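Local coordinates for protein activated BY transcription factor SSRB (Salmonella enterica, PDB 2WNW) that is a glycoside hydrolase family 30 protein that combines a TIM-barrel domain with a beta-sandwich domain, at residues S305-W310 with R363-Y368; F328-L333 with E349-Y354. All blocks are in the same frame, centred on the assembly; numbering follows the deposited sequence.

Contact 1 (S305-W310 with R363-Y368); sequences SQIRHW and RNHSWY
His365 carries most of this contact, and its side chain runs straight into the first turns of helix 305-322. Its CB sits 3.6 Å from the carbonyl Gln306 O and 4.0 Å from Trp310 CB. From there CG turns to the side of its own backbone N, anti to the carbonyl carbon (chi1 -80°), which lays the imidazole under the Gln306 side chain. Gln306 CB stands 3.5 Å from the ring centroid and only 1° off the normal, a CH-pi contact centred on the face. The ring edge meets Trp310 CB, while His365 CD2 lies 4.2 Å from Ile307 N. At the far end, His365 CE1 and NE2 still lie beneath Gln306 CB, each 3.7 Å from it. A flat, polarisable imidazole can lie against a methylene and still pass close to helix backbone. The two helices are neighbours in the outer layer of the TIM barrel, 305-322 preceding the eighth barrel strand and 365-374 coming after it. Trp310 widens the interface: its indole edge presents CE3 to His365 O in the ring plane at 3.5 Å, and CZ3 rests 4.0 Å from Tyr368 CB. The indole NE1 is hydrogen-bonded to Ser435 O, tying the helix to the beta-sandwich side.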
ATOM      1  N   SER A 305       1.613 -25.910  -8.356  1.00 20.43           N
ATOM      2  CA  SER A 305       2.781 -25.130  -8.766  1.00 20.57           C
ATOM      3  C   SER A 305       2.505 -24.007  -9.768  1.00 18.58           C
ATOM      4  O   SER A 305       2.914 -22.867  -9.545  1.00 16.98           O
ATOM      5  CB  SER A 305       3.876 -26.052  -9.311  1.00 21.87           C
ATOM      6  OG  SER A 305       3.406 -26.839 -10.387  1.00 27.30           O
ATOM      7  N   GLN A 306       1.821 -24.308 -10.868  1.00 17.58           N
ATOM      8  CA  GLN A 306       1.549 -23.269 -11.854  1.00 17.46           C
ATOM      9  C   GLN A 306       0.734 -22.105 -11.295  1.00 17.86           C
ATOM     10  O   GLN A 306       1.018 -20.944 -11.601  1.00 16.89           O
ATOM     11  CB  GLN A 306       0.856 -23.856 -13.085  1.00 17.73           C
ATOM     12  CG  GLN A 306       1.796 -24.670 -13.970  1.00 18.02           C
ATOM     13  CD  GLN A 306       3.064 -23.899 -14.319  1.00 21.59           C
ATOM     14  OE1 GLN A 306       4.176 -24.318 -13.982  1.00 23.18           O
ATOM     15  NE2 GLN A 306       2.899 -22.764 -14.987  1.00 16.72           N
ATOM     16  N   ILE A 307      -0.272 -22.407 -10.478  1.00 17.06           N
ATOM     17  CA  ILE A 307      -1.094 -21.356  -9.891  1.00 18.43           C
ATOM     18  C   ILE A 307      -0.263 -20.505  -8.933  1.00 18.47           C
ATOM     19  O   ILE A 307      -0.418 -19.282  -8.895  1.00 18.67           O
ATOM     20  CB  ILE A 307      -2.318 -21.943  -9.138  1.00 20.77           C
ATOM     21  CG1 ILE A 307      -3.426 -22.271 -10.140  1.00 24.17           C
ATOM     22  CG2 ILE A 307      -2.827 -20.956  -8.094  1.00 24.27           C
ATOM     23  CD1 ILE A 307      -3.995 -21.046 -10.864  1.00 26.40           C
ATOM     24  N   ARG A 308       0.616 -21.148  -8.163  1.00 17.03           N
ATOM     25  CA  ARG A 308       1.469 -20.415  -7.228  1.00 16.24           C
ATOM     26  C   ARG A 308       2.419 -19.484  -7.973  1.00 15.73           C
ATOM     27  O   ARG A 308       2.680 -18.368  -7.526  1.00 15.05           O
ATOM     28  CB  ARG A 308       2.306 -21.368  -6.364  1.00 16.82           C
ATOM     29  CG  ARG A 308       1.530 -22.159  -5.308  1.00 17.19           C
ATOM     30  CD  ARG A 308       2.478 -22.611  -4.200  1.00 18.61           C
ATOM     31  NE  ARG A 308       3.629 -23.339  -4.732  1.00 18.75           N
ATOM     32  CZ  ARG A 308       3.592 -24.610  -5.111  1.00 19.37           C
ATOM     33  NH1 ARG A 308       2.464 -25.293  -5.007  1.00 19.29           N
ATOM     34  NH2 ARG A 308       4.669 -25.203  -5.601  1.00 21.16           N
ATOM     35  N   HIS A 309       2.948 -19.952  -9.100  1.00 14.35           N
ATOM     36  CA  HIS A 309       3.871 -19.149  -9.899  1.00 15.25           C
ATOM     37  C   HIS A 309       3.132 -17.965 -10.513  1.00 14.85           C
ATOM     38  O   HIS A 309       3.664 -16.856 -10.599  1.00 14.21           O
ATOM     39  CB  HIS A 309       4.507 -20.019 -10.983  1.00 14.67           C
ATOM     40  CG  HIS A 309       5.340 -21.138 -10.439  1.00 15.68           C
ATOM     41  ND1 HIS A 309       5.936 -22.085 -11.243  1.00 16.77           N
ATOM     42  CD2 HIS A 309       5.668 -21.467  -9.166  1.00 14.06           C
ATOM     43  CE1 HIS A 309       6.593 -22.950 -10.491  1.00 17.67           C
ATOM     44  NE2 HIS A 309       6.446 -22.598  -9.226  1.00 16.64           N
ATOM     45  N   TRP A 310       1.899 -18.220 -10.933  1.00 14.27           N
ATOM     46  CA  TRP A 310       1.023 -17.209 -11.513  1.00 14.38           C
ATOM     47  C   TRP A 310       0.852 -16.108 -10.470  1.00 14.68           C
ATOM     48  O   TRP A 310       1.030 -14.920 -10.759  1.00 14.94           O
ATOM     49  CB  TRP A 310      -0.315 -17.885 -11.858  1.00 13.37           C
ATOM     50  CG  TRP A 310      -1.506 -17.004 -12.117  1.00 15.15           C
ATOM     51  CD1 TRP A 310      -2.509 -16.704 -11.233  1.00 14.55           C
ATOM     52  CD2 TRP A 310      -1.895 -16.424 -13.372  1.00 16.25           C
ATOM     53  NE1 TRP A 310      -3.499 -15.989 -11.862  1.00 15.21           N
ATOM     54  CE2 TRP A 310      -3.148 -15.802 -13.174  1.00 16.61           C
ATOM     55  CE3 TRP A 310      -1.307 -16.372 -14.644  1.00 17.26           C
ATOM     56  CZ2 TRP A 310      -3.830 -15.134 -14.205  1.00 17.67           C
ATOM     57  CZ3 TRP A 310      -1.986 -15.709 -15.672  1.00 18.14           C
ATOM     58  CH2 TRP A 310      -3.234 -15.101 -15.443  1.00 17.76           C
ATOM     59  N   ARG A 363       4.723 -22.743 -22.844  1.00 22.41           N
ATOM     60  CA  ARG A 363       4.488 -21.481 -22.150  1.00 21.53           C
ATOM     61  C   ARG A 363       3.845 -21.731 -20.791  1.00 21.33           C
ATOM     62  O   ARG A 363       2.733 -22.261 -20.707  1.00 21.49           O
ATOM     63  CB  ARG A 363       3.578 -20.573 -22.982  1.00 23.31           C
ATOM     64  CG  ARG A 363       4.284 -19.859 -24.121  1.00 25.13           C
ATOM     65  CD  ARG A 363       3.301 -19.078 -24.965  1.00 26.09           C
ATOM     66  NE  ARG A 363       2.416 -19.968 -25.709  1.00 27.09           N
ATOM     67  CZ  ARG A 363       1.380 -19.555 -26.432  1.00 29.22           C
ATOM     68  NH1 ARG A 363       1.097 -18.261 -26.509  1.00 27.85           N
ATOM     69  NH2 ARG A 363       0.627 -20.436 -27.079  1.00 29.26           N
ATOM     70  N   ASN A 364       4.547 -21.349 -19.728  1.00 18.54           N
ATOM     71  CA  ASN A 364       4.038 -21.532 -18.374  1.00 17.26           C
ATOM     72  C   ASN A 364       3.062 -20.422 -17.996  1.00 15.94           C
ATOM     73  O   ASN A 364       2.955 -19.418 -18.700  1.00 15.73           O
ATOM     74  CB  ASN A 364       5.205 -21.581 -17.386  1.00 17.86           C
ATOM     75  CG  ASN A 364       6.051 -22.828 -17.557  1.00 20.14           C
ATOM     76  OD1 ASN A 364       5.534 -23.944 -17.513  1.00 18.71           O
ATOM     77  ND2 ASN A 364       7.355 -22.648 -17.760  1.00 18.76           N
ATOM     78  N   HIS A 365       2.349 -20.602 -16.887  1.00 15.67           N
ATOM     79  CA  HIS A 365       1.382 -19.603 -16.437  1.00 15.04           C
ATOM     80  C   HIS A 365       2.003 -18.210 -16.335  1.00 15.64           C
ATOM     81  O   HIS A 365       1.366 -17.211 -16.673  1.00 15.20           O
ATOM     82  CB  HIS A 365       0.794 -19.996 -15.073  1.00 15.23           C
ATOM     83  CG  HIS A 365      -0.298 -21.022 -15.147  1.00 17.25           C
ATOM     84  ND1 HIS A 365      -0.300 -22.046 -16.069  1.00 17.04           N
ATOM     85  CD2 HIS A 365      -1.403 -21.203 -14.384  1.00 18.50           C
ATOM     86  CE1 HIS A 365      -1.358 -22.814 -15.870  1.00 17.88           C
ATOM     87  NE2 HIS A 365      -2.043 -22.325 -14.854  1.00 17.28           N
ATOM     88  N   SER A 366       3.242 -18.146 -15.861  1.00 14.01           N
ATOM     89  CA  SER A 366       3.931 -16.868 -15.703  1.00 15.56           C
ATOM     90  C   SER A 366       3.997 -16.062 -16.999  1.00 14.29           C
ATOM     91  O   SER A 366       3.919 -14.837 -16.971  1.00 16.12           O
ATOM     92  CB  SER A 366       5.342 -17.097 -15.159  1.00 15.88           C
ATOM     93  OG  SER A 366       6.089 -17.922 -16.033  1.00 14.44           O
ATOM     94  N   TRP A 367       4.129 -16.740 -18.135  1.00 15.68           N
ATOM     95  CA  TRP A 367       4.192 -16.037 -19.415  1.00 16.11           C
ATOM     96  C   TRP A 367       2.905 -15.238 -19.626  1.00 16.86           C
ATOM     97  O   TRP A 367       2.950 -14.081 -20.036  1.00 15.79           O
ATOM     98  CB  TRP A 367       4.379 -17.027 -20.572  1.00 16.70           C
ATOM     99  CG  TRP A 367       4.660 -16.358 -21.897  1.00 17.98           C
ATOM    100  CD1 TRP A 367       5.867 -15.902 -22.347  1.00 19.01           C
ATOM    101  CD2 TRP A 367       3.707 -16.052 -22.926  1.00 18.68           C
ATOM    102  NE1 TRP A 367       5.727 -15.329 -23.594  1.00 19.26           N
ATOM    103  CE2 TRP A 367       4.411 -15.406 -23.972  1.00 19.86           C
ATOM    104  CE3 TRP A 367       2.327 -16.257 -23.067  1.00 20.15           C
ATOM    105  CZ2 TRP A 367       3.779 -14.963 -25.143  1.00 19.52           C
ATOM    106  CZ3 TRP A 367       1.698 -15.817 -24.231  1.00 20.66           C
ATOM    107  CH2 TRP A 367       2.427 -15.177 -25.253  1.00 20.76           C
ATOM    108  N   TYR A 368       1.760 -15.854 -19.337  1.00 17.47           N
ATOM    109  CA  TYR A 368       0.478 -15.171 -19.501  1.00 17.87           C
ATOM    110  C   TYR A 368       0.291 -14.094 -18.439  1.00 17.57           C
ATOM    111  O   TYR A 368      -0.307 -13.054 -18.705  1.00 17.40           O
ATOM    112  CB  TYR A 368      -0.687 -16.165 -19.442  1.00 18.47           C
ATOM    113  CG  TYR A 368      -0.611 -17.235 -20.503  1.00 19.60           C
ATOM    114  CD1 TYR A 368      -0.049 -18.480 -20.225  1.00 18.34           C
ATOM    115  CD2 TYR A 368      -1.059 -16.986 -21.801  1.00 19.31           C
ATOM    116  CE1 TYR A 368       0.068 -19.452 -21.213  1.00 21.00           C
ATOM    117  CE2 TYR A 368      -0.944 -17.952 -22.798  1.00 20.72           C
ATOM    118  CZ  TYR A 368      -0.379 -19.180 -22.498  1.00 21.02           C
ATOM    119  OH  TYR A 368      -0.244 -20.129 -23.485  1.00 21.75           O
TER

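Contact 2 (F328-L333 with E349-Y354); sequences FIDWNL and EAPIQY
Leu333, Pro351 and Ala350 fill this buried junction, and Leu333 does so through its backbone. Its side chain points away from 349-354 to pack on Phe52, Phe76 and Tyr83, leaving the carbonyl to face the other segment: Leu333 O is 3.9 Å from Ile352 CB, and Tyr75 OH hydrogen-bonds to it. Ala350 points its methyl at a carbonyl, with Ala350 CB 3.5 Å from Asn332 O; a small residue suits chains this close. Pro351 sits between Asn332 O and the Asp330 carboxylate. Its CD lies 3.6 Å from Asn332 O, and its ring meets the carboxylate tip to tip, Asp330 OD2 being 3.1 Å from Pro351 CG. The Asp330 side chain reaches there because CG is anti to the backbone N (chi1 179°). Asp330 lies on the eighth strand of the TIM barrel; the chain turns a corner at Trp331 and enters strand 332-336, which runs parallel to 352-355 in a small sheet. A water accepts from Asn332 ND2 at 3.0 Å and donates to Glu349 O, bridging the segments, while Asn332 OD1 is hydrogen-bonded to Thr53 OG1. No direct hydrogen bond crosses: Leu333 O and, with Tyr313 OH, Asp330 OD1 find theirs outside the two segments. Apolar surroundings at OD2 would tend to raise the Asp330 pKa, whereas the Tyr313 bond would probably work the other way.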
ATOM      1  N   PHE A 328       9.946  -3.457 -15.287  1.00 14.93           N
ATOM      2  CA  PHE A 328       9.968  -4.872 -14.945  1.00 14.65           C
ATOM      3  C   PHE A 328      10.854  -5.700 -15.867  1.00 15.81           C
ATOM      4  O   PHE A 328      10.698  -5.669 -17.092  1.00 16.47           O
ATOM      5  CB  PHE A 328       8.537  -5.431 -14.995  1.00 15.09           C
ATOM      6  CG  PHE A 328       8.455  -6.941 -14.942  1.00 16.11           C
ATOM      7  CD1 PHE A 328       8.409  -7.609 -13.721  1.00 16.24           C
ATOM      8  CD2 PHE A 328       8.419  -7.691 -16.117  1.00 16.30           C
ATOM      9  CE1 PHE A 328       8.325  -9.003 -13.667  1.00 16.44           C
ATOM     10  CE2 PHE A 328       8.336  -9.090 -16.077  1.00 17.24           C
ATOM     11  CZ  PHE A 328       8.288  -9.745 -14.845  1.00 17.37           C
ATOM     12  N   ILE A 329      11.785  -6.437 -15.273  1.00 14.67           N
ATOM     13  CA  ILE A 329      12.650  -7.319 -16.036  1.00 14.02           C
ATOM     14  C   ILE A 329      12.681  -8.682 -15.355  1.00 15.17           C
ATOM     15  O   ILE A 329      13.167  -8.825 -14.228  1.00 14.01           O
ATOM     16  CB  ILE A 329      14.095  -6.804 -16.146  1.00 14.31           C
ATOM     17  CG1 ILE A 329      14.108  -5.362 -16.667  1.00 15.37           C
ATOM     18  CG2 ILE A 329      14.870  -7.692 -17.125  1.00 16.61           C
ATOM     19  CD1 ILE A 329      15.504  -4.774 -16.803  1.00 17.84           C
ATOM     20  N   ASP A 330      12.137  -9.671 -16.052  1.00 14.65           N
ATOM     21  CA  ASP A 330      12.092 -11.049 -15.580  1.00 15.19           C
ATOM     22  C   ASP A 330      13.505 -11.620 -15.705  1.00 15.55           C
ATOM     23  O   ASP A 330      14.368 -11.014 -16.340  1.00 14.69           O
ATOM     24  CB  ASP A 330      11.109 -11.833 -16.457  1.00 14.57           C
ATOM     25  CG  ASP A 330      10.997 -13.299 -16.075  1.00 15.46           C
ATOM     26  OD1 ASP A 330      11.104 -13.633 -14.873  1.00 17.16           O
ATOM     27  OD2 ASP A 330      10.775 -14.120 -16.988  1.00 15.22           O
ATOM     28  N   TRP A 331      13.747 -12.769 -15.084  1.00 15.10           N
ATOM     29  CA  TRP A 331      15.057 -13.411 -15.166  1.00 15.61           C
ATOM     30  C   TRP A 331      15.068 -14.142 -16.517  1.00 15.95           C
ATOM     31  O   TRP A 331      14.474 -13.649 -17.480  1.00 15.04           O
ATOM     32  CB  TRP A 331      15.222 -14.378 -13.986  1.00 15.11           C
ATOM     33  CG  TRP A 331      16.610 -14.959 -13.742  1.00 16.14           C
ATOM     34  CD1 TRP A 331      16.895 -16.048 -12.967  1.00 16.21           C
ATOM     35  CD2 TRP A 331      17.876 -14.481 -14.240  1.00 16.62           C
ATOM     36  NE1 TRP A 331      18.249 -16.282 -12.953  1.00 16.69           N
ATOM     37  CE2 TRP A 331      18.876 -15.339 -13.724  1.00 16.57           C
ATOM     38  CE3 TRP A 331      18.263 -13.417 -15.071  1.00 15.96           C
ATOM     39  CZ2 TRP A 331      20.240 -15.168 -14.011  1.00 15.63           C
ATOM     40  CZ3 TRP A 331      19.623 -13.246 -15.359  1.00 17.36           C
ATOM     41  CH2 TRP A 331      20.593 -14.121 -14.829  1.00 16.31           C
ATOM     42  N   ASN A 332      15.716 -15.305 -16.599  1.00 16.13           N
ATOM     43  CA  ASN A 332      15.791 -16.054 -17.864  1.00 15.56           C
ATOM     44  C   ASN A 332      14.509 -16.043 -18.698  1.00 17.56           C
ATOM     45  O   ASN A 332      13.446 -16.434 -18.225  1.00 16.79           O
ATOM     46  CB  ASN A 332      16.165 -17.516 -17.610  1.00 16.13           C
ATOM     47  CG  ASN A 332      17.461 -17.667 -16.858  1.00 16.66           C
ATOM     48  OD1 ASN A 332      18.550 -17.531 -17.426  1.00 17.07           O
ATOM     49  ND2 ASN A 332      17.354 -17.948 -15.562  1.00 15.75           N
ATOM     50  N   LEU A 333      14.626 -15.609 -19.950  1.00 17.48           N
ATOM     51  CA  LEU A 333      13.493 -15.574 -20.871  1.00 19.06           C
ATOM     52  C   LEU A 333      13.105 -16.991 -21.250  1.00 18.72           C
ATOM     53  O   LEU A 333      11.929 -17.302 -21.471  1.00 18.00           O
ATOM     54  CB  LEU A 333      13.880 -14.888 -22.180  1.00 23.57           C
ATOM     55  CG  LEU A 333      14.109 -13.392 -22.309  1.00 26.35           C
ATOM     56  CD1 LEU A 333      14.902 -13.126 -23.582  1.00 27.07           C
ATOM     57  CD2 LEU A 333      12.778 -12.678 -22.343  1.00 25.91           C
ATOM     58  N   GLU A 349      12.410 -22.147 -13.104  1.00 17.52           N
ATOM     59  CA  GLU A 349      11.437 -22.122 -14.187  1.00 18.52           C
ATOM     60  C   GLU A 349      11.649 -20.820 -14.965  1.00 17.13           C
ATOM     61  O   GLU A 349      12.208 -19.858 -14.434  1.00 17.60           O
ATOM     62  CB  GLU A 349      10.014 -22.154 -13.622  1.00 18.65           C
ATOM     63  CG  GLU A 349       8.931 -22.349 -14.668  1.00 20.23           C
ATOM     64  CD  GLU A 349       7.533 -22.243 -14.088  1.00 21.56           C
ATOM     65  OE1 GLU A 349       7.066 -21.109 -13.849  1.00 22.73           O
ATOM     66  OE2 GLU A 349       6.906 -23.301 -13.860  1.00 24.16           O
ATOM     67  N   ALA A 350      11.233 -20.809 -16.228  1.00 17.96           N
ATOM     68  CA  ALA A 350      11.305 -19.618 -17.075  1.00 16.73           C
ATOM     69  C   ALA A 350       9.927 -19.588 -17.730  1.00 17.32           C
ATOM     70  O   ALA A 350       9.323 -20.643 -17.948  1.00 18.42           O
ATOM     71  CB  ALA A 350      12.407 -19.757 -18.132  1.00 18.26           C
ATOM     72  N   PRO A 351       9.400 -18.392 -18.041  1.00 16.32           N
ATOM     73  CA  PRO A 351       8.071 -18.318 -18.662  1.00 17.14           C
ATOM     74  C   PRO A 351       7.909 -19.207 -19.887  1.00 18.86           C
ATOM     75  O   PRO A 351       6.811 -19.678 -20.178  1.00 19.72           O
ATOM     76  CB  PRO A 351       7.917 -16.831 -18.971  1.00 15.29           C
ATOM     77  CG  PRO A 351       8.663 -16.195 -17.822  1.00 15.74           C
ATOM     78  CD  PRO A 351       9.925 -17.043 -17.763  1.00 14.92           C
ATOM     79  N   ILE A 352       9.002 -19.420 -20.612  1.00 19.31           N
ATOM     80  CA  ILE A 352       8.969 -20.296 -21.772  1.00 20.61           C
ATOM     81  C   ILE A 352      10.098 -21.300 -21.626  1.00 20.20           C
ATOM     82  O   ILE A 352      11.230 -20.939 -21.297  1.00 18.72           O
ATOM     83  CB  ILE A 352       9.141 -19.525 -23.107  1.00 19.78           C
ATOM     84  CG1 ILE A 352       7.934 -18.618 -23.341  1.00 20.66           C
ATOM     85  CG2 ILE A 352       9.273 -20.515 -24.269  1.00 21.19           C
ATOM     86  CD1 ILE A 352       7.942 -17.913 -24.687  1.00 21.30           C
ATOM     87  N   GLN A 353       9.776 -22.571 -21.833  1.00 19.79           N
ATOM     88  CA  GLN A 353      10.772 -23.622 -21.747  1.00 20.55           C
ATOM     89  C   GLN A 353      10.740 -24.421 -23.038  1.00 22.53           C
ATOM     90  O   GLN A 353       9.701 -24.518 -23.696  1.00 22.46           O
ATOM     91  CB  GLN A 353      10.516 -24.501 -20.519  1.00 21.68           C
ATOM     92  CG  GLN A 353      10.928 -23.803 -19.223  1.00 22.64           C
ATOM     93  CD  GLN A 353      10.635 -24.620 -17.982  1.00 26.90           C
ATOM     94  OE1 GLN A 353       9.495 -24.682 -17.518  1.00 28.08           O
ATOM     95  NE2 GLN A 353      11.665 -25.261 -17.441  1.00 27.14           N
ATOM     96  N   TYR A 354      11.886 -24.978 -23.408  1.00 22.51           N
ATOM     97  CA  TYR A 354      11.989 -25.714 -24.657  1.00 24.75           C
ATOM     98  C   TYR A 354      12.592 -27.109 -24.545  1.00 25.78           C
ATOM     99  O   TYR A 354      13.609 -27.318 -23.882  1.00 25.34           O
ATOM    100  CB  TYR A 354      12.789 -24.869 -25.657  1.00 24.29           C
ATOM    101  CG  TYR A 354      13.081 -25.557 -26.967  1.00 24.10           C
ATOM    102  CD1 TYR A 354      14.349 -26.061 -27.241  1.00 23.56           C
ATOM    103  CD2 TYR A 354      12.089 -25.698 -27.939  1.00 24.30           C
ATOM    104  CE1 TYR A 354      14.630 -26.687 -28.451  1.00 25.24           C
ATOM    105  CE2 TYR A 354      12.359 -26.325 -29.155  1.00 24.42           C
ATOM    106  CZ  TYR A 354      13.629 -26.815 -29.402  1.00 24.45           C
ATOM    107  OH  TYR A 354      13.906 -27.429 -30.600  1.00 26.22           O
TER
HETATM  108  O   HOH W   1      14.511 -18.074 -14.737  1.00 16.32           O

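The centres of the two contacts lie about 11 Å apart, both in the TIM-barrel domain. Along the chain the order is 305-310, 328-333, 349-354, 363-368, so the pair forming contact 2 is enclosed between the two halves of contact 1. Helix 305-322 leads into barrel strand 327-330, and the excursion that follows, with strands 332-336, 352-355 and 360-363 in one small mixed sheet, returns the chain to helix 365-374. Asn364 joins the contacts directly: its ND2 is 2.8 Å from Ala350 O and its N 2.8 Å from Pro351 O, both probable hydrogen bonds. It thus ties the chain beside helix 365-374 to the segment that packs against the last barrel strand.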